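Local coordinates for endo-1,4-beta-xylanase (Pseudoalteromonas haloplanktis, PDB 1H12), which probably hydrolyses internal beta-1,4-xylosidic bonds in xylan, acting as a cold-adapted glycoside hydrolase of family 8, at residues G10-G15 / F397-N402; F149-L154 / P206-Y211; K231-L236 / G290-L295; A158-G161 / N167-N170. All coordinates share one frame; numbering follows the deposited sequence. Where two conformers were deposited one is given.

Contact 1. Residues G10-G15 / F397-N402; sequences GAYSSG and FKFYNN
N401 OD1 takes two hydrogen bonds. One comes from Y12 OH, at 2.6 Å from N401 OD1, and the other from N215 ND2 of helix 206-215. The contact joins the two ends of a family 8 glycoside hydrolase, whose fold is an (alpha/alpha)6 barrel. The short helix 11-14 near the N-terminus meets the irregular C-terminal segment 397-402, which follows helix 379-392. The Y12 hydroxyl lies in the plane of the N401 carbonyl, on a lone pair of OD1, with a C=O...O angle of 125°. The same hydroxyl is also hydrogen-bonded to N214 ND2, so Y12 OH is held by two residues, N401 and N214.

The Y12 ring makes a T-shaped (edge-to-face) pair with F399. F399 turns its edge to the face of Y12, with CD2 poised over the ring centre. The centroids of the Y12 and F399 rings are 4.9 Å apart and the planes stand at 71°. F399 CD2 is 3.7 Å from Y12 CG. F399 CB adds to this grip, 3.7 Å from Y12 CD1. The Y12 ring swings out from its helix with CG opposite the backbone N (chi1 -170°). This puts its face against F399 while its hydroxyl reaches N401. The F399 ring also packs on A207 O of helix 206-215 and on the L295 side chain of helix 283-296. The N401 amide stands across the Y12 ring edge, with N401 ND2 3.6 Å from Y12 CE1.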
loop_
_atom_site.group_PDB
_atom_site.type_symbol
_atom_site.label_atom_id
_atom_site.label_comp_id
_atom_site.label_asym_id
_atom_site.label_seq_id
_atom_site.Cartn_x
_atom_site.Cartn_y
_atom_site.Cartn_z
ATOM N N GLY A 10 11.969 11.917 11.446
ATOM C CA GLY A 10 11.793 10.592 10.825
ATOM C C GLY A 10 13.078 9.788 10.653
ATOM O O GLY A 10 14.190 10.343 10.599
ATOM N N ALA A 11 12.904 8.497 10.487
ATOM C CA ALA A 11 13.994 7.578 10.198
ATOM C C ALA A 11 14.696 7.928 8.893
ATOM O O ALA A 11 15.914 7.680 8.771
ATOM C CB ALA A 11 13.437 6.165 10.116
ATOM N N TYR A 12 14.001 8.481 7.953
ATOM C CA TYR A 12 14.656 8.898 6.679
ATOM C C TYR A 12 15.719 9.941 6.939
ATOM O O TYR A 12 16.778 9.908 6.267
ATOM C CB TYR A 12 13.593 9.356 5.675
ATOM C CG TYR A 12 14.043 9.593 4.276
ATOM C CD1 TYR A 12 15.070 8.877 3.680
ATOM C CD2 TYR A 12 13.391 10.511 3.518
ATOM C CE1 TYR A 12 15.414 9.097 2.326
ATOM C CE2 TYR A 12 13.730 10.739 2.190
ATOM C CZ TYR A 12 14.738 10.019 1.598
ATOM O OH TYR A 12 15.060 10.300 0.279
ATOM N N SER A 13 15.427 10.857 7.855
ATOM C CA SER A 13 16.450 11.868 8.164
ATOM C C SER A 13 17.468 11.419 9.173
ATOM O O SER A 13 18.659 11.820 9.053
ATOM C CB SER A 13 15.720 13.095 8.731
ATOM O OG SER A 13 14.862 13.694 7.784
ATOM N N SER A 14 17.112 10.631 10.161
ATOM C CA SER A 14 18.067 10.305 11.236
ATOM C C SER A 14 18.825 9.054 10.969
ATOM O O SER A 14 19.905 8.878 11.513
ATOM C CB SER A 14 17.303 10.122 12.543
ATOM O OG SER A 14 16.500 8.947 12.416
ATOM N N GLY A 15 18.285 8.181 10.143
ATOM C CA GLY A 15 18.801 6.859 9.927
ATOM C C GLY A 15 18.449 5.880 10.980
ATOM O O GLY A 15 18.872 4.731 10.907
ATOM N N PHE A 397 11.522 -1.892 6.634
ATOM C CA PHE A 397 10.967 -1.045 5.586
ATOM C C PHE A 397 11.772 0.268 5.602
ATOM O O PHE A 397 11.565 1.108 6.458
ATOM C CB PHE A 397 9.496 -0.846 5.757
ATOM C CG PHE A 397 8.810 -0.341 4.496
ATOM C CD1 PHE A 397 8.951 0.942 4.062
ATOM C CD2 PHE A 397 8.044 -1.190 3.741
ATOM C CE1 PHE A 397 8.286 1.384 2.877
ATOM C CE2 PHE A 397 7.354 -0.754 2.612
ATOM C CZ PHE A 397 7.525 0.519 2.178
ATOM N N LYS A 398 12.760 0.358 4.722
ATOM C CA LYS A 398 13.731 1.446 4.716
ATOM C C LYS A 398 13.759 2.140 3.378
ATOM O O LYS A 398 13.422 1.556 2.360
ATOM C CB LYS A 398 15.118 0.927 5.038
ATOM C CG LYS A 398 15.257 0.225 6.367
ATOM C CD LYS A 398 16.713 -0.148 6.636
ATOM C CE LYS A 398 16.927 -0.804 8.019
ATOM N NZ LYS A 398 18.273 -1.263 8.199
ATOM N N PHE A 399 14.214 3.402 3.380
ATOM C CA PHE A 399 14.413 4.161 2.156
ATOM C C PHE A 399 15.890 4.138 1.786
ATOM O O PHE A 399 16.740 4.583 2.579
ATOM C CB PHE A 399 13.973 5.609 2.312
ATOM C CG PHE A 399 12.500 5.853 2.408
ATOM C CD1 PHE A 399 11.543 4.843 2.490
ATOM C CD2 PHE A 399 12.040 7.156 2.421
ATOM C CE1 PHE A 399 10.187 5.165 2.573
ATOM C CE2 PHE A 399 10.696 7.486 2.547
ATOM C CZ PHE A 399 9.768 6.487 2.591
ATOM N N TYR A 400 16.205 3.618 0.624
ATOM C CA TYR A 400 17.584 3.530 0.118
ATOM C C TYR A 400 17.771 4.581 -0.974
ATOM O O TYR A 400 17.247 4.475 -2.067
ATOM C CB TYR A 400 17.845 2.111 -0.477
ATOM C CG TYR A 400 17.771 1.007 0.531
ATOM C CD1 TYR A 400 16.575 0.389 0.871
ATOM C CD2 TYR A 400 18.914 0.578 1.197
ATOM C CE1 TYR A 400 16.534 -0.617 1.811
ATOM C CE2 TYR A 400 18.880 -0.435 2.114
ATOM C CZ TYR A 400 17.686 -1.029 2.451
ATOM O OH TYR A 400 17.678 -2.007 3.398
ATOM N N ASN A 401 18.475 5.669 -0.650
ATOM C CA ASN A 401 18.697 6.719 -1.616
ATOM C C ASN A 401 19.692 6.331 -2.657
ATOM O O ASN A 401 20.691 5.641 -2.387
ATOM C CB ASN A 401 19.228 7.999 -0.949
ATOM C CG ASN A 401 18.168 8.834 -0.328
ATOM O OD1 ASN A 401 16.982 8.786 -0.690
ATOM N ND2 ASN A 401 18.580 9.641 0.682
ATOM N N ASN A 402 19.495 6.825 -3.868
ATOM C CA ASN A 402 20.469 6.769 -4.910
ATOM C C ASN A 402 21.542 7.789 -4.663
ATOM O O ASN A 402 21.310 8.809 -4.000
ATOM C CB ASN A 402 19.786 7.012 -6.265
ATOM C CG ASN A 402 18.983 5.820 -6.668
ATOM O OD1 ASN A 402 17.697 5.774 -6.384
ATOM N ND2 ASN A 402 19.624 4.850 -7.165
#

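Contact 2. Residues F149-L154 / P206-Y211; sequences FAFALL and PAFYDY
The F151 ring has the F208 ring over one face, in a face-to-face stack. Their centroids are 3.9 Å apart and the planes are only 8° from parallel. F208 CE1 sits over the centre of F151, and F151 CG over the centre of F208. F151 CB also lies above the F208 ring, 4.2 Å from its centroid, as a CH-pi contact. At its edge F151 turns to the face of Y211 in an offset edge-to-face pair. There F151 CD1 is 3.6 Å from Y211 CD2.

The three rings form an aromatic cluster between helix 143-160 and helix 206-215, and meet between segment axes 10.5 Å apart. F151 and Y211 both have CG anti to the backbone N (chi1 178° and 176°), which carries their rings across the interface. L154 lays its CB 3.6 Å from Y211 CE2, and its chain runs past Y211 in the opposite direction. F399 is the next ring, meeting both F151 and Y211.

No hydrogen bond links the two segments. Y211 OH is bonded to Y400 O. Dispersion probably dominates the F151/F208 stack of these buried side chains, and edge-to-face electrostatics may help only F151/Y211.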
loop_
_atom_site.group_PDB
_atom_site.type_symbol
_atom_site.label_atom_id
_atom_site.label_comp_id
_atom_site.label_asym_id
_atom_site.label_seq_id
_atom_site.Cartn_x
_atom_site.Cartn_y
_atom_site.Cartn_z
ATOM N N PHE A 149 5.333 1.002 -7.702
ATOM C CA PHE A 149 6.321 0.600 -8.663
ATOM C C PHE A 149 7.483 1.583 -8.682
ATOM O O PHE A 149 8.656 1.192 -8.699
ATOM C CB PHE A 149 5.766 0.516 -10.103
ATOM C CG PHE A 149 4.848 -0.651 -10.435
ATOM C CD1 PHE A 149 5.165 -1.959 -10.081
ATOM C CD2 PHE A 149 3.722 -0.461 -11.205
ATOM C CE1 PHE A 149 4.380 -3.006 -10.472
ATOM C CE2 PHE A 149 2.932 -1.522 -11.604
ATOM C CZ PHE A 149 3.269 -2.804 -11.224
ATOM N N ALA A 150 7.161 2.896 -8.728
ATOM C CA ALA A 150 8.233 3.899 -8.749
ATOM C C ALA A 150 9.102 3.807 -7.515
ATOM O O ALA A 150 10.334 3.858 -7.589
ATOM C CB ALA A 150 7.630 5.279 -8.865
ATOM N N PHE A 151 8.456 3.699 -6.360
ATOM C CA PHE A 151 9.158 3.553 -5.092
ATOM C C PHE A 151 10.097 2.335 -5.128
ATOM O O PHE A 151 11.280 2.416 -4.776
ATOM C CB PHE A 151 8.148 3.439 -3.957
ATOM C CG PHE A 151 8.778 3.246 -2.614
ATOM C CD1 PHE A 151 9.410 4.293 -1.933
ATOM C CD2 PHE A 151 8.748 2.011 -1.997
ATOM C CE1 PHE A 151 10.021 4.117 -0.735
ATOM C CE2 PHE A 151 9.334 1.809 -0.774
ATOM C CZ PHE A 151 9.989 2.868 -0.134
ATOM N N ALA A 152 9.555 1.184 -5.495
ATOM C CA ALA A 152 10.330 -0.021 -5.497
ATOM C C ALA A 152 11.502 0.028 -6.461
ATOM O O ALA A 152 12.617 -0.414 -6.139
ATOM C CB ALA A 152 9.405 -1.204 -5.810
ATOM N N LEU A 153 11.290 0.584 -7.655
ATOM C CA LEU A 153 12.326 0.710 -8.670
ATOM C C LEU A 153 13.461 1.642 -8.234
ATOM O O LEU A 153 14.646 1.365 -8.484
ATOM C CB LEU A 153 11.716 1.139 -9.993
ATOM C CG LEU A 153 10.884 0.064 -10.693
ATOM C CD1 LEU A 153 9.961 0.716 -11.712
ATOM C CD2 LEU A 153 11.757 -0.994 -11.357
ATOM N N LEU A 154 13.119 2.760 -7.583
ATOM C CA LEU A 154 14.162 3.644 -7.091
ATOM C C LEU A 154 15.016 2.955 -6.069
ATOM O O LEU A 154 16.253 3.120 -6.047
ATOM C CB LEU A 154 13.555 4.912 -6.488
ATOM C CG LEU A 154 13.025 5.954 -7.472
ATOM C CD1 LEU A 154 12.273 7.011 -6.701
ATOM C CD2 LEU A 154 14.148 6.562 -8.316
ATOM N N PRO A 206 2.737 10.099 2.008
ATOM C CA PRO A 206 3.492 11.338 1.826
ATOM C C PRO A 206 5.011 11.134 1.787
ATOM O O PRO A 206 5.691 11.737 0.970
ATOM C CB PRO A 206 3.027 12.223 2.978
ATOM C CG PRO A 206 1.617 11.754 3.224
ATOM C CD PRO A 206 1.670 10.244 3.029
ATOM N N ALA A 207 5.528 10.234 2.616
ATOM C CA ALA A 207 6.953 9.989 2.664
ATOM C C ALA A 207 7.474 9.489 1.344
ATOM O O ALA A 207 8.648 9.740 1.014
ATOM C CB ALA A 207 7.286 9.019 3.780
ATOM N N PHE A 208 6.685 8.719 0.590
ATOM C CA PHE A 208 7.154 8.296 -0.734
ATOM C C PHE A 208 7.480 9.516 -1.600
ATOM O O PHE A 208 8.443 9.498 -2.348
ATOM C CB PHE A 208 6.124 7.424 -1.471
ATOM C CG PHE A 208 6.023 5.989 -1.022
ATOM C CD1 PHE A 208 6.689 5.499 0.077
ATOM C CD2 PHE A 208 5.243 5.115 -1.776
ATOM C CE1 PHE A 208 6.547 4.165 0.444
ATOM C CE2 PHE A 208 5.084 3.817 -1.397
ATOM C CZ PHE A 208 5.728 3.326 -0.287
ATOM N N TYR A 209 6.645 10.549 -1.532
ATOM C CA TYR A 209 6.851 11.714 -2.383
ATOM C C TYR A 209 8.135 12.448 -1.975
ATOM O O TYR A 209 8.862 12.959 -2.837
ATOM C CB TYR A 209 5.650 12.634 -2.346
ATOM C CG TYR A 209 4.323 11.926 -2.558
ATOM C CD1 TYR A 209 4.090 11.062 -3.599
ATOM C CD2 TYR A 209 3.300 12.146 -1.656
ATOM C CE1 TYR A 209 2.871 10.442 -3.742
ATOM C CE2 TYR A 209 2.071 11.508 -1.797
ATOM C CZ TYR A 209 1.848 10.666 -2.820
ATOM O OH TYR A 209 0.613 10.043 -2.870
ATOM N N ASP A 210 8.425 12.520 -0.664
ATOM C CA ASP A 210 9.688 13.097 -0.238
ATOM C C ASP A 210 10.871 12.294 -0.721
ATOM O O ASP A 210 11.890 12.863 -1.116
ATOM C CB ASP A 210 9.705 13.158 1.298
ATOM C CG ASP A 210 8.848 14.252 1.868
ATOM O OD1 ASP A 210 9.076 15.407 1.437
ATOM O OD2 ASP A 210 7.988 14.013 2.713
ATOM N N TYR A 211 10.755 10.955 -0.716
ATOM C CA TYR A 211 11.803 10.098 -1.266
ATOM C C TYR A 211 11.938 10.342 -2.788
ATOM O O TYR A 211 13.063 10.464 -3.298
ATOM C CB TYR A 211 11.413 8.636 -0.960
ATOM C CG TYR A 211 12.337 7.601 -1.526
ATOM C CD1 TYR A 211 13.584 7.368 -1.007
ATOM C CD2 TYR A 211 11.938 6.819 -2.604
ATOM C CE1 TYR A 211 14.428 6.403 -1.561
ATOM C CE2 TYR A 211 12.739 5.819 -3.107
ATOM C CZ TYR A 211 14.009 5.646 -2.631
ATOM O OH TYR A 211 14.815 4.706 -3.243
#

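Contact 3. Residues K231-L236 / G290-L295; sequences KSRTLL and GLDAHL
R233 grips D292 side-on, with NE and NH2 each bound to one carboxylate oxygen. R233 NE donates to D292 OD1 at 2.9 Å, with a fairly straight N-H...O angle of 165°. R233 NH2 donates to D292 OD2, also at 2.9 Å, with an angle of 154°. NH2 meets the syn lone pair of OD2. NE comes to the syn side of OD1, slightly out of the carboxylate plane. The guanidinium and carboxylate planes are nearly coplanar, 27° apart. This two-point salt bridge fixes the rotation of both groups.

The backbones stay well apart here, since the CA atoms of R233 and D292 are 9.2 Å from each other. The gap is crossed by side chains. The R233 chain is extended from CG to NE, while D292 points its carboxylate across from the other helix.

The contact ties helix 219-243 to helix 283-296 within the (alpha/alpha)6 barrel of the family. Both charged groups have second partners. R233 NH2 also makes a salt bridge to D210 OD2, on helix 206-215, so the guanidinium lies between two carboxylates and probably keeps its positive charge. D292 OD1 accepts a second hydrogen bond, from H302 NE2 on helix 300-318.

Further out, W301 touches the R233 side chain and P206 touches D292. The backbone N of A207, at the N-terminal end of helix 206-215, makes a close approach of 2.9 Å to D292 OD2. This helix start may favour the negative carboxylate.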
loop_
_atom_site.group_PDB
_atom_site.type_symbol
_atom_site.label_atom_id
_atom_site.label_comp_id
_atom_site.label_asym_id
_atom_site.label_seq_id
_atom_site.Cartn_x
_atom_site.Cartn_y
_atom_site.Cartn_z
ATOM N N LYS A 231 1.101 18.605 0.036
ATOM C CA LYS A 231 -0.313 18.596 -0.297
ATOM C C LYS A 231 -0.941 17.276 0.149
ATOM O O LYS A 231 -2.146 17.278 0.460
ATOM C CB LYS A 231 -0.511 18.815 -1.788
ATOM C CG LYS A 231 -0.376 20.291 -2.187
ATOM C CD LYS A 231 -0.714 20.506 -3.638
ATOM C CE LYS A 231 -0.762 21.924 -4.069
ATOM N NZ LYS A 231 -0.914 22.065 -5.595
ATOM N N SER A 232 -0.179 16.195 0.172
ATOM C CA SER A 232 -0.709 14.909 0.586
ATOM C C SER A 232 -0.966 14.900 2.099
ATOM O O SER A 232 -2.006 14.417 2.560
ATOM C CB SER A 232 0.225 13.804 0.161
ATOM O OG SER A 232 -0.288 12.539 0.540
ATOM N N ARG A 233 -0.011 15.427 2.847
ATOM C CA ARG A 233 -0.241 15.564 4.285
ATOM C C ARG A 233 -1.451 16.472 4.543
ATOM O O ARG A 233 -2.234 16.200 5.459
ATOM C CB ARG A 233 1.009 16.032 5.008
ATOM C CG ARG A 233 2.164 15.051 4.895
ATOM C CD ARG A 233 3.304 15.301 5.850
ATOM N NE ARG A 233 4.323 14.320 5.672
ATOM C CZ ARG A 233 5.325 14.395 4.804
ATOM N NH1 ARG A 233 5.615 15.519 4.146
ATOM N NH2 ARG A 233 6.073 13.335 4.604
ATOM N N THR A 234 -1.601 17.547 3.781
ATOM C CA THR A 234 -2.744 18.418 3.954
ATOM C C THR A 234 -4.039 17.689 3.652
ATOM O O THR A 234 -5.023 17.810 4.388
ATOM C CB THR A 234 -2.566 19.674 3.126
ATOM O OG1 THR A 234 -1.446 20.378 3.602
ATOM C CG2 THR A 234 -3.847 20.580 3.223
ATOM N N LEU A 235 -4.062 16.917 2.580
ATOM C CA LEU A 235 -5.255 16.148 2.232
ATOM C C LEU A 235 -5.611 15.184 3.367
ATOM O O LEU A 235 -6.775 15.090 3.763
ATOM C CB LEU A 235 -5.024 15.412 0.888
ATOM C CG LEU A 235 -6.117 14.498 0.349
ATOM C CD1 LEU A 235 -6.220 13.170 1.018
ATOM C CD2 LEU A 235 -7.446 15.166 0.315
ATOM N N LEU A 236 -4.623 14.439 3.843
ATOM C CA LEU A 236 -4.886 13.508 4.919
ATOM C C LEU A 236 -5.331 14.202 6.191
ATOM O O LEU A 236 -6.264 13.759 6.853
ATOM C CB LEU A 236 -3.687 12.590 5.177
ATOM C CG LEU A 236 -3.422 11.547 4.083
ATOM C CD1 LEU A 236 -2.138 10.826 4.381
ATOM C CD2 LEU A 236 -4.618 10.580 3.943
ATOM N N GLY A 290 1.039 5.651 9.801
ATOM C CA GLY A 290 2.143 5.068 10.584
ATOM C C GLY A 290 3.462 5.107 9.814
ATOM O O GLY A 290 4.510 5.456 10.360
ATOM N N LEU A 291 3.430 4.680 8.544
ATOM C CA LEU A 291 4.586 4.734 7.697
ATOM C C LEU A 291 5.174 6.152 7.671
ATOM O O LEU A 291 6.365 6.357 7.865
ATOM C CB LEU A 291 4.208 4.212 6.297
ATOM C CG LEU A 291 5.255 4.148 5.231
ATOM C CD1 LEU A 291 4.683 3.347 4.051
ATOM C CD2 LEU A 291 5.763 5.483 4.726
ATOM N N ASP A 292 4.309 7.128 7.413
ATOM C CA ASP A 292 4.747 8.495 7.301
ATOM C C ASP A 292 5.345 8.988 8.613
ATOM O O ASP A 292 6.389 9.685 8.621
ATOM C CB ASP A 292 3.647 9.398 6.834
ATOM C CG ASP A 292 4.176 10.741 6.391
ATOM O OD1 ASP A 292 3.848 11.780 7.035
ATOM O OD2 ASP A 292 4.936 10.775 5.404
ATOM N N ALA A 293 4.681 8.682 9.721
ATOM C CA ALA A 293 5.212 9.092 11.006
ATOM C C ALA A 293 6.605 8.511 11.258
ATOM O O ALA A 293 7.506 9.181 11.734
ATOM C CB ALA A 293 4.248 8.667 12.113
ATOM N N HIS A 294 6.762 7.217 10.984
ATOM C CA HIS A 294 8.037 6.533 11.190
ATOM C C HIS A 294 9.111 7.130 10.309
ATOM O O HIS A 294 10.211 7.496 10.771
ATOM C CB HIS A 294 7.862 5.038 10.902
ATOM C CG HIS A 294 9.059 4.232 11.234
ATOM N ND1 HIS A 294 9.311 3.002 10.666
ATOM C CD2 HIS A 294 10.079 4.449 12.101
ATOM C CE1 HIS A 294 10.439 2.512 11.181
ATOM N NE2 HIS A 294 10.936 3.377 12.061
ATOM N N LEU A 295 8.841 7.231 9.005
ATOM C CA LEU A 295 9.861 7.638 8.047
ATOM C C LEU A 295 10.132 9.129 8.063
ATOM O O LEU A 295 11.292 9.503 7.845
ATOM C CB LEU A 295 9.452 7.181 6.632
ATOM C CG LEU A 295 9.880 5.790 6.245
ATOM C CD1 LEU A 295 11.391 5.708 5.975
ATOM C CD2 LEU A 295 9.458 4.726 7.260
#

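Contact 4. Residues A158-G161 / N167-N170; sequences ARWG and NYYN
This contact sits at the turn of a helix-loop-helix unit, where helix 143-160 ends and helix 168-182 begins. W160 is the last helical residue of the first helix. G161 then leaves the helical conformation with a positive phi, which favours glycine and ends the helix there.

Y168, in the first turn of the second helix, reaches back to both. Its CG is anti to its carbonyl carbon (chi1 -55°), which takes the ring back toward W160 and G161. The edge of its ring meets the G161 carbonyl, with G161 O 3.2 Å from Y168 CD2 and 3.3 Å from Y168 CE2. The indole of W160 meets the phenol end of Y168. W160 CE3 is 3.7 Å from Y168 CZ and 3.6 Å from Y168 OH. The six-membered ring of W160 and the Y168 ring lie 5.7 Å apart between centroids, and their planes stand obliquely at 59°.

The polar ends are held elsewhere. Y168 OH is hydrogen-bonded to D97 OD1 and Q93 NE2, and W160 NE1 to N91 OD1. F96, on helix 93-107, meets both rings, edge-to-face with W160.

N167 N-caps the second helix. N167 OD1 accepts from N170 N at 3.0 Å, with a straight N-H...O angle of 170°, though N170 N stands above the N167 carbonyl plane. Consecutive helices joined by a loop are how the (alpha/alpha)6 barrel of family 8 is built.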
loop_
_atom_site.group_PDB
_atom_site.type_symbol
_atom_site.label_atom_id
_atom_site.label_comp_id
_atom_site.label_asym_id
_atom_site.label_seq_id
_atom_site.Cartn_x
_atom_site.Cartn_y
_atom_site.Cartn_z
ATOM N N ALA A 158 19.090 1.848 -6.162
ATOM C CA ALA A 158 20.016 2.198 -5.097
ATOM C C ALA A 158 20.741 0.997 -4.541
ATOM O O ALA A 158 21.917 1.082 -4.216
ATOM C CB ALA A 158 19.289 2.927 -3.989
ATOM N N ARG A 159 20.062 -0.133 -4.391
ATOM C CA ARG A 159 20.654 -1.307 -3.786
ATOM C C ARG A 159 21.502 -2.105 -4.747
ATOM O O ARG A 159 22.530 -2.667 -4.338
ATOM C CB ARG A 159 19.610 -2.218 -3.151
ATOM C CG ARG A 159 18.776 -1.540 -2.038
ATOM C CD ARG A 159 18.101 -2.527 -1.144
ATOM N NE ARG A 159 19.101 -3.146 -0.263
ATOM C CZ ARG A 159 18.842 -4.062 0.654
ATOM N NH1 ARG A 159 19.828 -4.494 1.431
ATOM N NH2 ARG A 159 17.601 -4.545 0.820
ATOM N N TRP A 160 21.069 -2.196 -5.995
ATOM C CA TRP A 160 21.620 -3.148 -6.937
ATOM C C TRP A 160 22.319 -2.562 -8.144
ATOM O O TRP A 160 23.001 -3.288 -8.892
ATOM C CB TRP A 160 20.493 -4.109 -7.388
ATOM C CG TRP A 160 19.805 -4.816 -6.304
ATOM C CD1 TRP A 160 20.330 -5.244 -5.123
ATOM C CD2 TRP A 160 18.392 -5.168 -6.255
ATOM N NE1 TRP A 160 19.366 -5.816 -4.346
ATOM C CE2 TRP A 160 18.164 -5.794 -5.028
ATOM C CE3 TRP A 160 17.329 -4.997 -7.123
ATOM C CZ2 TRP A 160 16.921 -6.291 -4.658
ATOM C CZ3 TRP A 160 16.087 -5.483 -6.773
ATOM C CH2 TRP A 160 15.877 -6.101 -5.545
ATOM N N GLY A 161 22.129 -1.277 -8.405
ATOM C CA GLY A 161 22.658 -0.651 -9.599
ATOM C C GLY A 161 21.861 -1.016 -10.836
ATOM O O GLY A 161 20.863 -1.788 -10.779
ATOM N N ASN A 167 17.555 -1.318 -16.136
ATOM C CA ASN A 167 18.003 0.004 -15.658
ATOM C C ASN A 167 16.863 0.470 -14.765
ATOM O O ASN A 167 15.926 1.126 -15.211
ATOM C CB ASN A 167 18.265 0.957 -16.809
ATOM C CG ASN A 167 18.919 2.211 -16.351
ATOM O OD1 ASN A 167 18.626 2.734 -15.306
ATOM N ND2 ASN A 167 19.846 2.706 -17.158
ATOM N N TYR A 168 16.894 0.030 -13.504
ATOM C CA TYR A 168 15.859 0.334 -12.571
ATOM C C TYR A 168 15.615 1.817 -12.478
ATOM O O TYR A 168 14.458 2.270 -12.346
ATOM C CB TYR A 168 16.166 -0.200 -11.189
ATOM C CG TYR A 168 16.464 -1.674 -11.069
ATOM C CD1 TYR A 168 15.470 -2.653 -11.253
ATOM C CD2 TYR A 168 17.727 -2.105 -10.743
ATOM C CE1 TYR A 168 15.744 -3.979 -11.084
ATOM C CE2 TYR A 168 18.005 -3.453 -10.574
ATOM C CZ TYR A 168 17.022 -4.389 -10.759
ATOM O OH TYR A 168 17.337 -5.728 -10.609
ATOM N N TYR A 169 16.687 2.607 -12.456
ATOM C CA TYR A 169 16.561 4.037 -12.278
ATOM C C TYR A 169 15.790 4.649 -13.431
ATOM O O TYR A 169 14.867 5.447 -13.229
ATOM C CB TYR A 169 17.941 4.686 -12.129
ATOM C CG TYR A 169 17.818 6.148 -11.742
ATOM C CD1 TYR A 169 17.476 6.512 -10.470
ATOM C CD2 TYR A 169 17.965 7.153 -12.672
ATOM C CE1 TYR A 169 17.281 7.853 -10.120
ATOM C CE2 TYR A 169 17.783 8.463 -12.363
ATOM C CZ TYR A 169 17.446 8.819 -11.063
ATOM O OH TYR A 169 17.243 10.164 -10.773
ATOM N N ASN A 170 16.167 4.321 -14.677
ATOM C CA ASN A 170 15.457 4.859 -15.795
ATOM C C ASN A 170 13.985 4.426 -15.775
ATOM O O ASN A 170 13.082 5.216 -16.101
ATOM C CB ASN A 170 16.072 4.401 -17.137
#

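All four contacts form one connected region, and the one pair that does not touch is 3 and 4, with centres 26 Å apart. F399 of contact 1 packs on the cluster of contact 2, with F399 CE1 3.5 Å from F151 CE1. Contact 1 also meets helix 283-296 of contact 3, where A11 N and H294 O are 2.9 Å apart. The salt bridge between D210 OD2 and R233 NH2, at 2.8 Å, joins contacts 2 and 3. Contact 4 shares helix 143-160 with contact 2, and its A158 CB is 3.2 Å from Y400 O of contact 1. The xylose pocket (Q327, G341, E342, Y378, N382) includes no residue of these contacts.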